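Local coordinates for major capsid protein (Human herpesvirus 1, PDB 1NO7), which builds the shell of the herpesvirus capsid as its major subunit, represented here by the protease-resistant upper domain, at residues 302-308 with 457-463; 319-325 with 448-453. All coordinates share one frame. Residue numbers count along the deposited sequence, not the author numbering.

Contact 1: 302-308 with 457-463; sequences RDCRVSA and ALLCSAA
The two segments run antiparallel, their end-to-end directions 168° apart. Ser-307 and Leu-459 form a hydrogen-bonded pair (CA-CA 5.2 Å), with Ser-307 N to Leu-459 O at 2.8 Å and Leu-459 N to Ser-307 O at 3.2 Å. Ala-308 and Leu-458 follow as a non-hydrogen-bonded pair (CA-CA 5.1 Å). Toward the other end Val-306 faces Cys-460 with CA atoms 4.0 Å apart, and Arg-305 N donates to Ser-461 O at 3.0 Å. Cys-304 lies opposite Ala-462 but Arg-302 opposite Ala-463, so Asp-303 is one residue extra; its positive phi (67°, psi 82°) accommodates the offset, and Ala-463 N still reaches Arg-302 O at 2.8 Å. CA-H...O contacts accompany the pairing, including Cys-304 CA to Ser-461 O and Cys-460 CA to Arg-305 O, both 3.1 Å.

Side chains alternate between two faces. On one, Val-306 (chi1 t) sets CG2 3.9 Å from Cys-460 CB and CG1 4.2 Å from Leu-458 CG, while Leu-458 CD1 lies 3.8 Å from Ala-308 CB. Helix 290-296 packs here through Leu-292 and Arg-295. The other face bears Ser-307 and Leu-459, both touching Pro-44, together with Arg-305 and Ser-461. Ser-461 (chi1 p) gives a weak OG bond to Arg-305 O at 3.4 Å, and its OG also bonds Arg-477. The Arg-302 guanidinium forms a salt bridge with Asp-278.

This is the pairing of a short outer strand, 307-308, with the central strand, 457-462, of a three-stranded antiparallel sheet that strand 478-483 completes.

Contact 2: 319-325 with 448-453; sequences CNVATAD and AHNMAE
Glu-453, Met-451 and Cys-319 bury the most surface in this meeting of two irregular loops, with 88, 76 and 74 Å² covered. Residues 319-321 pass antiparallel to 451-448: CA distances are 5.7 Å for Cys-319 to Met-451, 5.1 Å for Asn-320 to His-449 and 5.4 Å for Val-321 to Ala-448. Met-451 N donates to Cys-319 O at 3.2 Å. The chain then turns, bringing Ala-324 CA to 5.6 Å from Glu-453 CA. Met-451 (chi1 p, chi2 t, chi3 p) fills the bend, its SD 4.0 Å from Ala-324 CB and its CE 3.4 Å from Val-321 CG1. The CA-to-CB bond of Glu-453 (chi1 p, chi2 t, chi3 -51°) is directed toward 319-325; its OE1, less surely placed, accepts from Asp-325 N at 2.8 Å, while OE2 pairs with Arg-328 in a salt bridge. Among the neighbouring elements, Leu-334 of strand 332-334 touches Cys-319, Ala-452 and Glu-453, and helix 382-389 meets Met-451 through Tyr-386 and Ala-452 through Phe-382.

In the fold
Contact 2 is nested in the loop that contact 1 closes: the chain leaves 302-308, soon reaches 319-325, and returns through 448-453 into strand 457-462. Although adjoining in sequence, the contacts do not touch, and their centres are about 27 Å apart. The centre of contact 1 lies about 17 Å from the centre of the chain, with 8 of 14 touching residues buried; that of contact 2 lies about 23 Å from it, with 3 of 11. Strand 332-334 borders both, with Leu-333 against contact 1 and Leu-334 against contact 2. Their chemistry differs accordingly: mainly backbone-to-backbone bonding within a sheet in contact 1, against one backbone bond, a carboxylate and a methionine joining irregular loops in contact 2.

Contact 1: 302-308 with 457-463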
loop_
_atom_site.group_PDB
_atom_site.type_symbol
_atom_site.label_atom_id
_atom_site.label_comp_id
_atom_site.label_asym_id
_atom_site.label_seq_id
_atom_site.Cartn_x
_atom_site.Cartn_y
_atom_site.Cartn_z
ATOM N N ARG A 302 -25.217 3.111 1.395
ATOM C CA ARG A 302 -23.845 3.397 1.548
ATOM C C ARG A 302 -23.665 4.232 0.325
ATOM O O ARG A 302 -23.126 5.350 0.335
ATOM C CB ARG A 302 -22.972 2.140 1.608
ATOM C CG ARG A 302 -21.776 2.189 2.528
ATOM C CD ARG A 302 -22.054 2.573 3.952
ATOM N NE ARG A 302 -20.802 2.797 4.645
ATOM C CZ ARG A 302 -20.050 1.814 5.141
ATOM N NH1 ARG A 302 -20.450 0.554 5.042
ATOM N NH2 ARG A 302 -18.904 2.110 5.735
ATOM N N ASP A 303 -24.096 3.605 -0.763
ATOM C CA ASP A 303 -23.993 4.117 -2.107
ATOM C C ASP A 303 -22.518 4.144 -2.430
ATOM O O ASP A 303 -21.867 5.178 -2.306
ATOM C CB ASP A 303 -24.571 5.515 -2.257
ATOM C CG ASP A 303 -24.584 5.969 -3.705
ATOM O OD1 ASP A 303 -23.498 5.979 -4.322
ATOM O OD2 ASP A 303 -25.668 6.299 -4.235
ATOM N N CYS A 304 -21.991 2.988 -2.822
ATOM C CA CYS A 304 -20.584 2.866 -3.166
ATOM C C CYS A 304 -20.367 3.172 -4.642
ATOM O O CYS A 304 -21.199 2.844 -5.486
ATOM C CB CYS A 304 -20.087 1.455 -2.857
ATOM S SG CYS A 304 -20.352 0.944 -1.143
ATOM N N ARG A 305 -19.248 3.817 -4.941
ATOM C CA ARG A 305 -18.905 4.165 -6.310
ATOM C C ARG A 305 -17.416 3.947 -6.516
ATOM O O ARG A 305 -16.592 4.680 -5.963
ATOM C CB ARG A 305 -19.245 5.627 -6.603
ATOM C CG ARG A 305 -20.722 5.947 -6.565
ATOM C CD ARG A 305 -21.011 7.237 -7.317
ATOM N NE ARG A 305 -22.446 7.482 -7.443
ATOM C CZ ARG A 305 -23.220 7.909 -6.452
ATOM N NH1 ARG A 305 -22.694 8.150 -5.258
ATOM N NH2 ARG A 305 -24.520 8.085 -6.651
ATOM N N VAL A 306 -17.071 2.933 -7.304
ATOM C CA VAL A 306 -15.668 2.650 -7.579
ATOM C C VAL A 306 -15.389 2.984 -9.035
ATOM O O VAL A 306 -16.140 2.574 -9.922
ATOM C CB VAL A 306 -15.333 1.166 -7.348
ATOM C CG1 VAL A 306 -13.834 0.959 -7.470
ATOM C CG2 VAL A 306 -15.832 0.717 -5.983
ATOM N N SER A 307 -14.322 3.742 -9.273
ATOM C CA SER A 307 -13.936 4.113 -10.631
ATOM C C SER A 307 -12.552 3.562 -10.964
ATOM O O SER A 307 -11.539 4.015 -10.415
ATOM C CB SER A 307 -13.919 5.628 -10.797
ATOM O OG SER A 307 -13.492 5.969 -12.104
ATOM N N ALA A 308 -12.515 2.582 -11.863
ATOM C CA ALA A 308 -11.260 1.955 -12.262
ATOM C C ALA A 308 -10.605 2.725 -13.409
ATOM O O ALA A 308 -11.039 2.656 -14.562
ATOM C CB ALA A 308 -11.516 0.502 -12.665
ATOM N N ALA A 457 -5.275 2.755 -11.341
ATOM C CA ALA A 457 -5.587 3.743 -10.292
ATOM C C ALA A 457 -7.053 3.569 -9.884
ATOM O O ALA A 457 -7.958 3.613 -10.725
ATOM C CB ALA A 457 -5.354 5.164 -10.813
ATOM N N LEU A 458 -7.289 3.381 -8.594
ATOM C CA LEU A 458 -8.645 3.162 -8.108
ATOM C C LEU A 458 -9.180 4.260 -7.182
ATOM O O LEU A 458 -8.565 4.583 -6.154
ATOM C CB LEU A 458 -8.698 1.807 -7.390
ATOM C CG LEU A 458 -9.623 0.742 -7.978
ATOM C CD1 LEU A 458 -9.417 0.659 -9.482
ATOM C CD2 LEU A 458 -9.356 -0.603 -7.297
ATOM N N LEU A 459 -10.324 4.832 -7.552
ATOM C CA LEU A 459 -10.972 5.865 -6.738
ATOM C C LEU A 459 -12.351 5.353 -6.337
ATOM O O LEU A 459 -13.255 5.267 -7.171
ATOM C CB LEU A 459 -11.138 7.174 -7.520
ATOM C CG LEU A 459 -11.920 8.242 -6.731
ATOM C CD1 LEU A 459 -11.083 8.668 -5.511
ATOM C CD2 LEU A 459 -12.230 9.461 -7.618
ATOM N N CYS A 460 -12.512 5.000 -5.069
ATOM C CA CYS A 460 -13.803 4.502 -4.601
ATOM C C CYS A 460 -14.450 5.507 -3.634
ATOM O O CYS A 460 -13.815 6.500 -3.258
ATOM C CB CYS A 460 -13.617 3.132 -3.942
ATOM S SG CYS A 460 -12.130 3.017 -2.913
ATOM N N SER A 461 -15.705 5.272 -3.245
ATOM C CA SER A 461 -16.383 6.199 -2.335
ATOM C C SER A 461 -17.750 5.752 -1.837
ATOM O O SER A 461 -18.301 4.758 -2.303
ATOM C CB SER A 461 -16.561 7.547 -3.013
ATOM O OG SER A 461 -17.442 7.441 -4.119
ATOM N N ALA A 462 -18.307 6.540 -0.918
ATOM C CA ALA A 462 -19.621 6.267 -0.336
ATOM C C ALA A 462 -19.996 7.238 0.792
ATOM O O ALA A 462 -19.151 7.983 1.318
ATOM C CB ALA A 462 -19.675 4.829 0.191
ATOM N N ALA A 463 -21.281 7.230 1.144
ATOM C CA ALA A 463 -21.788 8.057 2.223
ATOM C C ALA A 463 -21.552 7.229 3.481
ATOM O O ALA A 463 -21.475 6.000 3.422
ATOM C CB ALA A 463 -23.268 8.328 2.033
#

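Contact 2: 319-325 with 448-453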
loop_
_atom_site.group_PDB
_atom_site.type_symbol
_atom_site.label_atom_id
_atom_site.label_comp_id
_atom_site.label_asym_id
_atom_site.label_seq_id
_atom_site.Cartn_x
_atom_site.Cartn_y
_atom_site.Cartn_z
ATOM N N CYS A 319 -4.413 -14.286 -16.899
ATOM C CA CYS A 319 -3.657 -13.572 -17.925
ATOM C C CYS A 319 -2.370 -14.308 -18.338
ATOM O O CYS A 319 -1.517 -14.595 -17.489
ATOM C CB CYS A 319 -3.308 -12.179 -17.396
ATOM S SG CYS A 319 -2.913 -10.950 -18.649
ATOM N N ASN A 320 -2.237 -14.596 -19.638
ATOM C CA ASN A 320 -1.068 -15.291 -20.191
ATOM C C ASN A 320 -0.062 -14.307 -20.722
ATOM O O ASN A 320 0.191 -13.267 -20.133
ATOM C CB ASN A 320 -1.455 -16.179 -21.363
ATOM C CG ASN A 320 -2.506 -17.166 -21.009
ATOM O OD1 ASN A 320 -2.342 -17.953 -20.076
ATOM N ND2 ASN A 320 -3.612 -17.142 -21.745
ATOM N N VAL A 321 0.514 -14.669 -21.858
ATOM C CA VAL A 321 1.490 -13.832 -22.544
ATOM C C VAL A 321 0.816 -13.469 -23.847
ATOM O O VAL A 321 1.254 -12.578 -24.578
ATOM C CB VAL A 321 2.780 -14.597 -22.850
ATOM C CG1 VAL A 321 3.772 -14.431 -21.703
ATOM C CG2 VAL A 321 2.456 -16.073 -23.067
ATOM N N ALA A 322 -0.265 -14.188 -24.122
ATOM C CA ALA A 322 -1.050 -13.958 -25.319
ATOM C C ALA A 322 -2.131 -12.959 -24.944
ATOM O O ALA A 322 -2.436 -12.038 -25.708
ATOM C CB ALA A 322 -1.679 -15.254 -25.778
ATOM N N THR A 323 -2.683 -13.159 -23.748
ATOM C CA THR A 323 -3.749 -12.333 -23.189
ATOM C C THR A 323 -3.270 -10.954 -22.755
ATOM O O THR A 323 -3.942 -9.944 -22.975
ATOM C CB THR A 323 -4.363 -13.016 -21.955
ATOM O OG1 THR A 323 -4.856 -14.309 -22.320
ATOM C CG2 THR A 323 -5.497 -12.176 -21.385
ATOM N N ALA A 324 -2.101 -10.931 -22.130
ATOM C CA ALA A 324 -1.501 -9.699 -21.609
ATOM C C ALA A 324 -1.367 -8.535 -22.586
ATOM O O ALA A 324 -0.739 -8.668 -23.650
ATOM C CB ALA A 324 -0.119 -10.009 -20.999
ATOM N N ASP A 325 -1.953 -7.400 -22.205
ATOM C CA ASP A 325 -1.892 -6.171 -22.991
ATOM C C ASP A 325 -1.411 -5.047 -22.080
ATOM O O ASP A 325 -2.204 -4.396 -21.404
ATOM C CB ASP A 325 -3.265 -5.823 -23.570
ATOM C CG ASP A 325 -3.253 -4.510 -24.329
ATOM O OD1 ASP A 325 -2.275 -4.251 -25.061
ATOM O OD2 ASP A 325 -4.223 -3.737 -24.204
ATOM N N ALA A 448 5.787 -16.145 -17.906
ATOM C CA ALA A 448 5.088 -16.093 -19.180
ATOM C C ALA A 448 3.697 -16.718 -19.021
ATOM O O ALA A 448 2.738 -16.301 -19.678
ATOM C CB ALA A 448 5.883 -16.827 -20.247
ATOM N N HIS A 449 3.587 -17.697 -18.126
ATOM C CA HIS A 449 2.319 -18.384 -17.895
ATOM C C HIS A 449 1.298 -17.626 -17.051
ATOM O O HIS A 449 0.105 -17.602 -17.370
ATOM C CB HIS A 449 2.570 -19.752 -17.254
ATOM C CG HIS A 449 3.241 -20.733 -18.164
ATOM N ND1 HIS A 449 2.771 -21.015 -19.430
ATOM C CD2 HIS A 449 4.333 -21.512 -17.986
ATOM C CE1 HIS A 449 3.545 -21.926 -19.991
ATOM N NE2 HIS A 449 4.500 -22.245 -19.136
ATOM N N ASN A 450 1.766 -17.006 -15.974
ATOM C CA ASN A 450 0.874 -16.283 -15.078
ATOM C C ASN A 450 1.394 -14.876 -14.805
ATOM O O ASN A 450 2.242 -14.669 -13.926
ATOM C CB ASN A 450 0.759 -17.052 -13.766
ATOM C CG ASN A 450 -0.453 -16.661 -12.979
ATOM O OD1 ASN A 450 -0.773 -15.479 -12.863
ATOM N ND2 ASN A 450 -1.139 -17.653 -12.421
ATOM N N MET A 451 0.880 -13.904 -15.550
ATOM C CA MET A 451 1.331 -12.526 -15.370
ATOM C C MET A 451 0.249 -11.445 -15.239
ATOM O O MET A 451 -0.919 -11.649 -15.596
ATOM C CB MET A 451 2.317 -12.140 -16.498
ATOM C CG MET A 451 2.010 -12.686 -17.912
ATOM S SD MET A 451 3.006 -11.896 -19.253
ATOM C CE MET A 451 4.672 -12.663 -18.991
ATOM N N ALA A 452 0.672 -10.299 -14.706
ATOM C CA ALA A 452 -0.186 -9.134 -14.509
ATOM C C ALA A 452 0.277 -8.074 -15.513
ATOM O O ALA A 452 1.477 -7.810 -15.623
ATOM C CB ALA A 452 -0.038 -8.612 -13.084
ATOM N N GLU A 453 -0.661 -7.458 -16.231
ATOM C CA GLU A 453 -0.302 -6.462 -17.237
ATOM C C GLU A 453 -0.157 -5.003 -16.775
ATOM O O GLU A 453 0.946 -4.429 -16.806
ATOM C CB GLU A 453 -1.305 -6.532 -18.392
ATOM C CG GLU A 453 -2.755 -6.366 -17.964
ATOM C CD GLU A 453 -3.736 -6.875 -19.007
ATOM O OE1 GLU A 453 -3.618 -6.475 -20.185
ATOM O OE2 GLU A 453 -4.632 -7.672 -18.648
#